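Local atomic coordinates of pyruvate kinase (Pseudomonas aeruginosa, PDB entry 6QXL), a protein that probably catalyses the final step of glycolysis, converting phosphoenolpyruvate and ADP into pyruvate and ATP. Residues Thr6-Thr11 against Ala331-Cys336; Asp242-Ala247 against Lys265-His270; Asn275-Thr280 against Ala416-Val421; Asp301-Val306 against Gln337-His342. All coordinates share one frame; numbering follows the deposited sequence.

Contact 1: residues Thr6-Thr11 against Ala331-Cys336; sequences TKIVAT and AMARVC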
loop_
_atom_site.group_PDB
_atom_site.type_symbol
_atom_site.label_atom_id
_atom_site.label_comp_id
_atom_site.label_asym_id
_atom_site.label_seq_id
_atom_site.Cartn_x
_atom_site.Cartn_y
_atom_site.Cartn_z
ATOM N N THR A 6 18.789 0.016 21.057
ATOM C CA THR A 6 18.894 -1.441 21.108
ATOM C C THR A 6 19.739 -1.824 22.307
ATOM O O THR A 6 20.758 -1.183 22.580
ATOM C CB THR A 6 19.495 -1.986 19.797
ATOM O OG1 THR A 6 18.712 -1.504 18.693
ATOM C CG2 THR A 6 19.487 -3.499 19.792
ATOM N N LYS A 7 19.319 -2.862 23.020
ATOM C CA LYS A 7 19.965 -3.207 24.282
ATOM C C LYS A 7 20.989 -4.304 24.082
ATOM O O LYS A 7 20.886 -5.097 23.163
ATOM C CB LYS A 7 18.927 -3.603 25.323
ATOM C CG LYS A 7 17.870 -2.535 25.570
ATOM C CD LYS A 7 18.472 -1.194 26.033
ATOM C CE LYS A 7 17.388 -0.165 26.357
ATOM N NZ LYS A 7 16.498 -0.615 27.480
ATOM N N ILE A 8 21.995 -4.323 24.960
ATOM C CA ILE A 8 23.125 -5.246 24.858
ATOM C C ILE A 8 23.145 -6.207 26.034
ATOM O O ILE A 8 23.208 -5.784 27.180
ATOM C CB ILE A 8 24.451 -4.485 24.803
ATOM C CG1 ILE A 8 24.528 -3.670 23.497
ATOM C CG2 ILE A 8 25.617 -5.468 24.904
ATOM C CD1 ILE A 8 25.731 -2.728 23.372
ATOM N N VAL A 9 23.095 -7.498 25.736
ATOM C CA VAL A 9 23.255 -8.543 26.733
ATOM C C VAL A 9 24.680 -9.080 26.659
ATOM O O VAL A 9 25.125 -9.512 25.595
ATOM C CB VAL A 9 22.300 -9.700 26.478
ATOM C CG1 VAL A 9 22.442 -10.753 27.564
ATOM C CG2 VAL A 9 20.877 -9.185 26.392
ATOM N N ALA A 10 25.387 -9.053 27.787
ATOM C CA ALA A 10 26.786 -9.503 27.851
ATOM C C ALA A 10 26.873 -10.677 28.805
ATOM O O ALA A 10 26.485 -10.565 29.972
ATOM C CB ALA A 10 27.690 -8.382 28.307
ATOM N N THR A 11 27.371 -11.805 28.302
ATOM C CA THR A 11 27.578 -12.963 29.149
ATOM C C THR A 11 28.851 -12.769 29.963
ATOM O O THR A 11 29.864 -12.322 29.432
ATOM C CB THR A 11 27.701 -14.248 28.316
ATOM O OG1 THR A 11 26.473 -14.477 27.621
ATOM C CG2 THR A 11 27.939 -15.411 29.224
ATOM N N ALA A 331 32.065 -1.819 20.471
ATOM C CA ALA A 331 31.844 -1.952 19.032
ATOM C C ALA A 331 30.365 -2.243 18.750
ATOM O O ALA A 331 29.753 -1.610 17.889
ATOM C CB ALA A 331 32.716 -3.040 18.455
ATOM N N MET A 332 29.804 -3.183 19.493
ATOM C CA MET A 332 28.418 -3.540 19.325
ATOM C C MET A 332 27.518 -2.324 19.531
ATOM O O MET A 332 26.616 -2.061 18.726
ATOM C CB MET A 332 28.082 -4.678 20.286
ATOM C CG MET A 332 26.665 -5.155 20.227
ATOM S SD MET A 332 26.475 -6.721 21.068
ATOM C CE MET A 332 26.594 -7.852 19.671
ATOM N N ALA A 333 27.796 -1.553 20.573
ATOM C CA ALA A 333 27.009 -0.354 20.864
ATOM C C ALA A 333 27.086 0.673 19.731
ATOM O O ALA A 333 26.095 1.317 19.406
ATOM C CB ALA A 333 27.465 0.268 22.182
ATOM N N ARG A 334 28.256 0.813 19.132
ATOM C CA ARG A 334 28.453 1.787 18.068
ATOM C C ARG A 334 27.669 1.369 16.811
ATOM O O ARG A 334 27.064 2.203 16.135
ATOM C CB ARG A 334 29.941 1.891 17.763
ATOM C CG ARG A 334 30.389 3.263 17.232
ATOM C CD ARG A 334 31.554 3.193 16.206
ATOM N NE ARG A 334 32.597 2.220 16.605
ATOM C CZ ARG A 334 32.943 1.088 15.964
ATOM N NH1 ARG A 334 32.359 0.727 14.816
ATOM N NH2 ARG A 334 33.865 0.286 16.522
ATOM N N VAL A 335 27.652 0.072 16.521
ATOM C CA VAL A 335 26.963 -0.417 15.345
ATOM C C VAL A 335 25.455 -0.242 15.513
ATOM O O VAL A 335 24.764 0.132 14.562
ATOM C CB VAL A 335 27.348 -1.873 15.054
ATOM C CG1 VAL A 335 26.516 -2.446 13.904
ATOM C CG2 VAL A 335 28.822 -1.958 14.703
ATOM N N CYS A 336 24.964 -0.483 16.726
ATOM C CA CYS A 336 23.548 -0.278 17.011
ATOM C C CYS A 336 23.149 1.182 16.760
ATOM O O CYS A 336 22.157 1.463 16.093
ATOM C CB CYS A 336 23.220 -0.694 18.439
ATOM S SG CYS A 336 23.237 -2.483 18.708
#
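The closure of the TIM barrel brings T6, just before the first barrel strand (7-11), and I8 on that strand against M332, A333 and C336 of helix 325-340, which follows the last barrel strand in the chain. The I8 side chain carries most of the packing. Its CD1 methyl ends over the helix backbone, 3.7 Å from A333 CB and equally close to the A333 amide N. The two branches of I8 divide their work: CG1 leads out to A333, while CG2 turns to the thioether, with I8 CG2 lying 4.1 Å from M332 SD. M332 comes in the opposite direction. With its CG anti to the backbone N (chi1 180°), it runs from the helix toward the strand, and the two side chains slide past one another; M332 CG passes 4.1 Å from I8 CD1. V313 and L315 of the neighbouring strand 312-315 also pack on M332, as does V302 of helix 296-307, so this side chain is packed between its own helix, helix 296-307 and the barrel wall. On the outer side of the same helix, R334 makes a salt bridge to D257 of a neighbouring subunit. At the entrance to the strand T6 splits its character. T6 OG1 is hydrogen-bonded to E340, one turn beyond C336, whereas the carbon side of the threonine faces a thiol: C336 SG lies 3.9 Å from T6 CB and 4.0 Å from T6 CG2.

Contact 2: residues Asp242-Ala247 against Lys265-His270; sequences DAVMVA and KKIILH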
loop_
_atom_site.group_PDB
_atom_site.type_symbol
_atom_site.label_atom_id
_atom_site.label_comp_id
_atom_site.label_asym_id
_atom_site.label_seq_id
_atom_site.Cartn_x
_atom_site.Cartn_y
_atom_site.Cartn_z
ATOM N N ASP A 242 7.653 -14.440 28.540
ATOM C CA ASP A 242 7.716 -13.000 28.591
ATOM C C ASP A 242 8.679 -12.467 27.560
ATOM O O ASP A 242 8.557 -11.318 27.125
ATOM C CB ASP A 242 8.133 -12.554 29.990
ATOM C CG ASP A 242 7.246 -13.143 31.062
ATOM O OD1 ASP A 242 6.019 -12.953 30.998
ATOM O OD2 ASP A 242 7.760 -13.836 31.944
ATOM N N ALA A 243 9.654 -13.292 27.173
ATOM C CA ALA A 243 10.655 -12.909 26.196
ATOM C C ALA A 243 11.142 -14.148 25.488
ATOM O O ALA A 243 10.942 -15.264 25.976
ATOM C CB ALA A 243 11.795 -12.196 26.882
ATOM N N VAL A 244 11.737 -13.953 24.316
ATOM C CA VAL A 244 12.318 -15.052 23.564
ATOM C C VAL A 244 13.707 -14.696 23.103
ATOM O O VAL A 244 14.041 -13.523 22.963
ATOM C CB VAL A 244 11.470 -15.480 22.347
ATOM C CG1 VAL A 244 10.070 -15.872 22.773
ATOM C CG2 VAL A 244 11.410 -14.385 21.317
ATOM N N MET A 245 14.515 -15.725 22.879
ATOM C CA MET A 245 15.879 -15.568 22.402
ATOM C C MET A 245 16.040 -16.376 21.120
ATOM O O MET A 245 15.726 -17.562 21.086
ATOM C CB MET A 245 16.865 -16.062 23.454
ATOM C CG MET A 245 18.318 -15.924 23.048
ATOM S SD MET A 245 19.477 -16.722 24.117
ATOM C CE MET A 245 19.420 -15.625 25.563
ATOM N N VAL A 246 16.573 -15.742 20.089
ATOM C CA VAL A 246 16.940 -16.428 18.865
ATOM C C VAL A 246 18.313 -17.034 19.104
ATOM O O VAL A 246 19.332 -16.365 18.990
ATOM C CB VAL A 246 16.928 -15.493 17.639
ATOM C CG1 VAL A 246 17.152 -16.282 16.363
ATOM C CG2 VAL A 246 15.601 -14.756 17.543
ATOM N N ALA A 247 18.310 -18.308 19.469
ATOM C CA ALA A 247 19.521 -18.974 19.934
ATOM C C ALA A 247 20.168 -19.679 18.744
ATOM O O ALA A 247 19.978 -20.885 18.520
ATOM C CB ALA A 247 19.183 -19.958 21.029
ATOM N N LYS A 265 14.040 -13.680 11.431
ATOM C CA LYS A 265 13.095 -12.612 11.151
ATOM C C LYS A 265 11.689 -12.958 11.611
ATOM O O LYS A 265 10.994 -12.089 12.165
ATOM C CB LYS A 265 13.136 -12.225 9.681
ATOM C CG LYS A 265 14.311 -11.307 9.354
ATOM C CD LYS A 265 14.780 -11.410 7.920
ATOM C CE LYS A 265 15.546 -10.156 7.430
ATOM N NZ LYS A 265 16.898 -9.969 8.055
ATOM N N LYS A 266 11.286 -14.215 11.434
ATOM C CA LYS A 266 9.970 -14.622 11.870
ATOM C C LYS A 266 9.835 -14.551 13.383
ATOM O O LYS A 266 8.870 -13.984 13.904
ATOM C CB LYS A 266 9.636 -16.036 11.358
ATOM C CG LYS A 266 8.208 -16.492 11.687
ATOM C CD LYS A 266 7.431 -17.156 10.493
ATOM C CE LYS A 266 7.731 -18.605 10.198
ATOM N NZ LYS A 266 6.660 -19.013 9.270
ATOM N N ILE A 267 10.831 -15.075 14.092
ATOM C CA ILE A 267 10.777 -15.093 15.546
ATOM C C ILE A 267 10.653 -13.663 16.093
ATOM O O ILE A 267 9.822 -13.395 16.947
ATOM C CB ILE A 267 12.010 -15.780 16.138
ATOM C CG1 ILE A 267 12.031 -17.268 15.802
ATOM C CG2 ILE A 267 12.041 -15.601 17.648
ATOM C CD1 ILE A 267 13.399 -17.903 15.948
ATOM N N ILE A 268 11.478 -12.751 15.593
ATOM C CA ILE A 268 11.451 -11.384 16.080
ATOM C C ILE A 268 10.076 -10.778 15.848
ATOM O O ILE A 268 9.482 -10.200 16.759
ATOM C CB ILE A 268 12.540 -10.543 15.405
ATOM C CG1 ILE A 268 13.903 -10.974 15.910
ATOM C CG2 ILE A 268 12.320 -9.064 15.665
ATOM C CD1 ILE A 268 15.054 -10.487 15.059
ATOM N N LEU A 269 9.559 -10.930 14.637
ATOM C CA LEU A 269 8.270 -10.352 14.298
ATOM C C LEU A 269 7.135 -10.958 15.131
ATOM O O LEU A 269 6.317 -10.237 15.697
ATOM C CB LEU A 269 7.995 -10.529 12.819
ATOM C CG LEU A 269 6.670 -9.945 12.314
ATOM C CD1 LEU A 269 6.693 -8.402 12.324
ATOM C CD2 LEU A 269 6.359 -10.492 10.932
ATOM N N HIS A 270 7.088 -12.281 15.227
ATOM C CA HIS A 270 6.018 -12.909 15.994
ATOM C C HIS A 270 6.109 -12.554 17.470
ATOM O O HIS A 270 5.090 -12.340 18.122
ATOM C CB HIS A 270 5.995 -14.418 15.779
ATOM C CG HIS A 270 5.445 -14.824 14.443
ATOM N ND1 HIS A 270 4.746 -15.986 14.248
ATOM C CD2 HIS A 270 5.480 -14.199 13.239
ATOM C CE1 HIS A 270 4.404 -16.085 12.976
ATOM N NE2 HIS A 270 4.839 -15.011 12.342
#
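V244 and V246 on barrel strand 243-247 meet I267 and I268 of helix 260-273 through aliphatic contacts. The pairing belongs to a beta-alpha-beta crossover of the TIM barrel, in which the helix runs back antiparallel to the strand (172° between the segment axes, 9.0 Å apart) before leading into strand 277-281. I267 has chi1 -67°, which lays CG1 beside the backbone N and turns the CG2 methyl anti to it, toward both valines. I267 CG2 lies 3.7 Å from V246 CG2 and 3.9 Å from V244 CG2, the two valine side chains each running at a slant to the isoleucine. The longer branch of I267 spreads over the other methyl of V246, with I267 CD1 at 4.1 Å from V246 CG1. I268 adds a looser touch, its CG1 standing 4.5 Å from V246 CG2. The polar ends of the helix residues find partners elsewhere: K266 NZ forms a salt bridge with D231, H270 ND1 is hydrogen-bonded to D235, and K265 NZ forms a salt bridge with D308 of its own chain and a hydrogen bond with N304 of a neighbouring subunit. Within the helix, K266 CG lies over one face of the H270 ring, displaced toward its rim. The aliphatic cluster extends into the adjoining barrel layers: I267 also packs on I222 of strand 217-222 and L234 of helix 231-239, V244 reaches I238 of that helix, and I268 lies against V278 and T280 of strand 277-281.

Contact 3: residues Asn275-Thr280 against Ala416-Val421; sequences NKVVIT and AMFRGV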
loop_
_atom_site.group_PDB
_atom_site.type_symbol
_atom_site.label_atom_id
_atom_site.label_comp_id
_atom_site.label_asym_id
_atom_site.label_seq_id
_atom_site.Cartn_x
_atom_site.Cartn_y
_atom_site.Cartn_z
ATOM N N ASN A 275 3.526 -9.044 21.825
ATOM C CA ASN A 275 3.924 -8.163 22.925
ATOM C C ASN A 275 4.949 -8.768 23.866
ATOM O O ASN A 275 4.866 -8.606 25.061
ATOM C CB ASN A 275 2.679 -7.666 23.665
ATOM C CG ASN A 275 1.742 -6.873 22.767
ATOM O OD1 ASN A 275 2.183 -6.043 21.990
ATOM N ND2 ASN A 275 0.461 -7.080 22.908
ATOM N N LYS A 276 5.928 -9.454 23.290
ATOM C CA LYS A 276 7.057 -10.008 24.029
ATOM C C LYS A 276 8.357 -9.360 23.610
ATOM O O LYS A 276 8.464 -8.802 22.530
ATOM C CB LYS A 276 7.154 -11.505 23.800
ATOM C CG LYS A 276 5.840 -12.232 23.973
ATOM C CD LYS A 276 5.204 -11.973 25.325
ATOM C CE LYS A 276 4.045 -12.930 25.542
ATOM N NZ LYS A 276 3.480 -12.660 26.883
ATOM N N VAL A 277 9.346 -9.492 24.476
ATOM C CA VAL A 277 10.702 -8.980 24.226
ATOM C C VAL A 277 11.476 -10.042 23.457
ATOM O O VAL A 277 11.240 -11.238 23.642
ATOM C CB VAL A 277 11.403 -8.692 25.566
ATOM C CG1 VAL A 277 12.761 -8.067 25.357
ATOM C CG2 VAL A 277 10.563 -7.758 26.405
ATOM N N VAL A 278 12.398 -9.626 22.603
ATOM C CA VAL A 278 13.194 -10.593 21.845
ATOM C C VAL A 278 14.668 -10.244 21.806
ATOM O O VAL A 278 15.028 -9.097 21.579
ATOM C CB VAL A 278 12.611 -10.804 20.423
ATOM C CG1 VAL A 278 12.557 -9.511 19.631
ATOM C CG2 VAL A 278 13.407 -11.848 19.660
ATOM N N ILE A 279 15.497 -11.257 22.019
ATOM C CA ILE A 279 16.958 -11.158 21.987
ATOM C C ILE A 279 17.517 -11.960 20.799
ATOM O O ILE A 279 17.105 -13.089 20.558
ATOM C CB ILE A 279 17.554 -11.778 23.261
ATOM C CG1 ILE A 279 17.008 -11.114 24.530
ATOM C CG2 ILE A 279 19.075 -11.696 23.256
ATOM C CD1 ILE A 279 17.198 -11.993 25.756
ATOM N N THR A 280 18.471 -11.386 20.078
ATOM C CA THR A 280 19.203 -12.104 19.023
ATOM C C THR A 280 20.587 -12.465 19.557
ATOM O O THR A 280 21.253 -11.618 20.145
ATOM C CB THR A 280 19.337 -11.243 17.760
ATOM O OG1 THR A 280 18.037 -10.891 17.285
ATOM C CG2 THR A 280 20.046 -11.994 16.650
ATOM N N ALA A 416 15.336 -2.643 31.420
ATOM C CA ALA A 416 16.653 -2.508 30.807
ATOM C C ALA A 416 16.799 -3.307 29.501
ATOM O O ALA A 416 17.562 -2.920 28.634
ATOM C CB ALA A 416 17.747 -2.892 31.795
ATOM N N MET A 417 16.057 -4.393 29.367
ATOM C CA MET A 417 16.057 -5.153 28.137
ATOM C C MET A 417 15.061 -4.670 27.066
ATOM O O MET A 417 15.066 -5.208 25.966
ATOM C CB MET A 417 15.791 -6.630 28.422
ATOM C CG MET A 417 16.496 -7.593 27.458
ATOM S SD MET A 417 15.966 -9.278 27.816
ATOM C CE MET A 417 17.102 -9.696 29.077
ATOM N N PHE A 418 14.236 -3.665 27.358
ATOM C CA PHE A 418 13.226 -3.187 26.416
ATOM C C PHE A 418 13.855 -2.170 25.465
ATOM O O PHE A 418 14.426 -1.179 25.901
ATOM C CB PHE A 418 12.068 -2.491 27.137
ATOM C CG PHE A 418 11.238 -3.367 28.044
ATOM C CD1 PHE A 418 11.535 -4.695 28.290
ATOM C CD2 PHE A 418 10.135 -2.818 28.676
ATOM C CE1 PHE A 418 10.742 -5.461 29.132
ATOM C CE2 PHE A 418 9.345 -3.572 29.530
ATOM C CZ PHE A 418 9.651 -4.903 29.753
ATOM N N ARG A 419 13.708 -2.375 24.168
ATOM C CA ARG A 419 14.291 -1.457 23.219
ATOM C C ARG A 419 13.710 -0.048 23.378
ATOM O O ARG A 419 12.500 0.127 23.380
ATOM C CB ARG A 419 14.066 -1.927 21.780
ATOM C CG ARG A 419 14.663 -0.990 20.729
ATOM C CD ARG A 419 14.650 -1.646 19.377
ATOM N NE ARG A 419 15.024 -0.713 18.306
ATOM C CZ ARG A 419 15.555 -1.070 17.143
ATOM N NH1 ARG A 419 15.798 -2.352 16.892
ATOM N NH2 ARG A 419 15.856 -0.150 16.243
ATOM N N GLY A 420 14.594 0.943 23.483
ATOM C CA GLY A 420 14.208 2.345 23.510
ATOM C C GLY A 420 13.724 2.857 24.876
ATOM O O GLY A 420 13.353 4.022 24.973
ATOM N N VAL A 421 13.719 2.016 25.907
ATOM C CA VAL A 421 13.193 2.386 27.204
ATOM C C VAL A 421 14.337 2.676 28.195
ATOM O O VAL A 421 15.279 1.905 28.288
ATOM C CB VAL A 421 12.320 1.270 27.780
ATOM C CG1 VAL A 421 11.709 1.693 29.112
ATOM C CG2 VAL A 421 11.241 0.901 26.783
#
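NZ of K7 is gripped by three carbonyl oxygens of the 416-421 loop, those of A416, F418 and V421, and this ties to the barrel the loop whose M417 and F418 meet V277 and I279. The F418 oxygen has a second donor, closing a type II beta turn with V421 N at 3.3 Å; G420 takes the positive phi of that turn. This is a domain interface: the loop belongs to the C-terminal alpha/beta domain, and it packs beside the first half of barrel strand 277-281. V277 presents one methyl to each loop residue. Its CG1, anti to the backbone N (chi1 -176°), lies 3.7 Å from M417 O, while V277 CG2 approaches F418 CE1 to 3.6 Å, coming obliquely to the ring. Deeper along the strand, M417 crosses I279 at about a right angle and lays its sulfur on the end of the isoleucine, M417 SD lying 3.6 Å from I279 CD1. The bend at chi3 (-86°) keeps M417 CE within 4.0 Å of that same I279 CD1. Y190 of strand 190-193 packs on both M417 and F418, and L391 of helix 388-394 on V277 and F418.

Contact 4: residues Asp301-Val306 against Gln337-His342; sequences DVANAV and QGAEKH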
loop_
_atom_site.group_PDB
_atom_site.type_symbol
_atom_site.label_atom_id
_atom_site.label_comp_id
_atom_site.label_asym_id
_atom_site.label_seq_id
_atom_site.Cartn_x
_atom_site.Cartn_y
_atom_site.Cartn_z
ATOM N N ASP A 301 25.843 -8.275 10.588
ATOM C CA ASP A 301 24.953 -9.170 11.320
ATOM C C ASP A 301 24.209 -8.393 12.416
ATOM O O ASP A 301 22.984 -8.495 12.542
ATOM C CB ASP A 301 25.760 -10.315 11.927
ATOM C CG ASP A 301 24.906 -11.302 12.707
ATOM O OD1 ASP A 301 23.801 -11.659 12.250
ATOM O OD2 ASP A 301 25.367 -11.750 13.779
ATOM N N VAL A 302 24.955 -7.591 13.161
ATOM C CA VAL A 302 24.387 -6.854 14.258
ATOM C C VAL A 302 23.427 -5.796 13.713
ATOM O O VAL A 302 22.298 -5.656 14.178
ATOM C CB VAL A 302 25.498 -6.222 15.127
ATOM C CG1 VAL A 302 24.892 -5.289 16.171
ATOM C CG2 VAL A 302 26.319 -7.308 15.822
ATOM N N ALA A 303 23.890 -5.051 12.729
ATOM C CA ALA A 303 23.075 -3.995 12.149
ATOM C C ALA A 303 21.768 -4.540 11.584
ATOM O O ALA A 303 20.704 -3.948 11.758
ATOM C CB ALA A 303 23.845 -3.267 11.075
ATOM N N ASN A 304 21.839 -5.686 10.929
ATOM C CA ASN A 304 20.629 -6.259 10.374
ATOM C C ASN A 304 19.684 -6.725 11.446
ATOM O O ASN A 304 18.481 -6.635 11.260
ATOM C CB ASN A 304 20.932 -7.371 9.361
ATOM C CG ASN A 304 21.176 -6.811 7.968
ATOM O OD1 ASN A 304 20.251 -6.336 7.333
ATOM N ND2 ASN A 304 22.407 -6.828 7.510
ATOM N N ALA A 305 20.211 -7.189 12.571
ATOM C CA ALA A 305 19.342 -7.539 13.710
ATOM C C ALA A 305 18.629 -6.291 14.238
ATOM O O ALA A 305 17.455 -6.350 14.591
ATOM C CB ALA A 305 20.127 -8.224 14.817
ATOM N N VAL A 306 19.320 -5.164 14.239
ATOM C CA VAL A 306 18.717 -3.916 14.664
ATOM C C VAL A 306 17.605 -3.502 13.702
ATOM O O VAL A 306 16.528 -3.073 14.139
ATOM C CB VAL A 306 19.773 -2.815 14.807
ATOM C CG1 VAL A 306 19.121 -1.469 15.082
ATOM C CG2 VAL A 306 20.748 -3.168 15.942
ATOM N N GLN A 337 23.949 2.113 17.271
ATOM C CA GLN A 337 23.646 3.519 17.069
ATOM C C GLN A 337 23.558 3.884 15.601
ATOM O O GLN A 337 22.660 4.649 15.209
ATOM C CB GLN A 337 24.677 4.408 17.706
ATOM C CG GLN A 337 24.439 4.713 19.159
ATOM C CD GLN A 337 25.483 5.760 19.576
ATOM O OE1 GLN A 337 26.635 5.379 19.748
ATOM N NE2 GLN A 337 25.122 7.083 19.612
ATOM N N GLY A 338 24.453 3.324 14.794
ATOM C CA GLY A 338 24.481 3.635 13.368
ATOM C C GLY A 338 23.242 3.103 12.658
ATOM O O GLY A 338 22.599 3.820 11.903
ATOM N N ALA A 339 22.890 1.851 12.935
ATOM C CA ALA A 339 21.743 1.255 12.310
ATOM C C ALA A 339 20.430 1.946 12.703
ATOM O O ALA A 339 19.469 1.961 11.916
ATOM C CB ALA A 339 21.675 -0.224 12.652
ATOM N N GLU A 340 20.385 2.515 13.910
ATOM C CA GLU A 340 19.177 3.191 14.378
ATOM C C GLU A 340 18.877 4.506 13.639
ATOM O O GLU A 340 17.746 4.974 13.693
ATOM C CB GLU A 340 19.232 3.406 15.896
ATOM C CG GLU A 340 18.959 2.125 16.674
ATOM C CD GLU A 340 19.527 2.107 18.099
ATOM O OE1 GLU A 340 19.836 3.185 18.673
ATOM O OE2 GLU A 340 19.659 0.981 18.643
ATOM N N LYS A 341 19.864 5.079 12.949
ATOM C CA LYS A 341 19.629 6.257 12.110
ATOM C C LYS A 341 18.848 5.957 10.826
ATOM O O LYS A 341 18.279 6.854 10.235
ATOM C CB LYS A 341 20.939 6.939 11.737
ATOM C CG LYS A 341 21.797 7.357 12.926
ATOM C CD LYS A 341 22.935 8.279 12.496
ATOM C CE LYS A 341 23.944 7.635 11.527
ATOM N NZ LYS A 341 24.919 8.659 11.107
ATOM N N HIS A 342 18.804 4.698 10.408
ATOM C CA HIS A 342 18.065 4.312 9.198
ATOM C C HIS A 342 16.592 4.754 9.296
ATOM O O HIS A 342 16.007 4.716 10.383
ATOM C CB HIS A 342 18.140 2.800 8.991
ATOM C CG HIS A 342 17.996 2.360 7.563
ATOM N ND1 HIS A 342 16.817 1.867 7.040
ATOM C CD2 HIS A 342 18.897 2.313 6.549
ATOM C CE1 HIS A 342 16.995 1.550 5.771
ATOM N NE2 HIS A 342 18.240 1.828 5.445
#
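A303 and V306 of helix 296-307 face A339 and E340 toward the C-terminal part of helix 325-340, where two neighbouring helices of the TIM barrel's outer layer come together. The CB methyls of A303 and A339 lie 4.1 Å apart, and the small side chains let the backbones approach until the two CA atoms, of A303 and A339, are 5.4 Å from each other. A339 CB points into the opposing helix and is met from two places: besides A303, V306 closes on it, with V306 CG1 at 3.7 Å from A339 CB. That valine methyl, anti to its backbone N (chi1 173°), extends past the alanine to the stem of the glutamate, where V306 CG1 is 3.9 Å from E340 CG. The two side chains cross there at about a right angle, so the valine touches the aliphatic part of E340 while the rest of the chain runs on, extended, to the carboxylate. The latter is held from beyond the helix pair, by T6 and by the backbone N of R5, which is hydrogen-bonded to E340 OE1. Other sides of the segments meet a neighbouring subunit: D301 is hydrogen-bonded to S300 of that subunit and N304 to its K265, and K341 forms a salt bridge with its E259. The chemistry between the helices is thus close aliphatic packing, while E340 uses its CH2 group here and sends both oxygens to the N-terminal segment; the nearby positive charge of R419, packed beside E340 CG, may favour the ionised carboxylate.

How the contacts relate
All four contacts are largely buried and apolar, but they join different layers. Contacts 1 and 2 each seat an outer helix on the barrel wall, one where the barrel closes and the other within a single crossover. Contact 4 joins two outer helices; it is the furthest from the chain centre, about 17 Å between centres, and meets a neighbouring subunit most extensively, whereas no other chain touches contact 3. Contact 3, the nearest to that centre, joins two domains and adds an aromatic ring; sulfur takes part in both contacts 1 and 3. Contacts 2 and 3 are stitched by backbone bonds between adjacent strands, contacts 1 and 4 share helix 325-340, and R419 links contact 3 to contact 4 through V306 O.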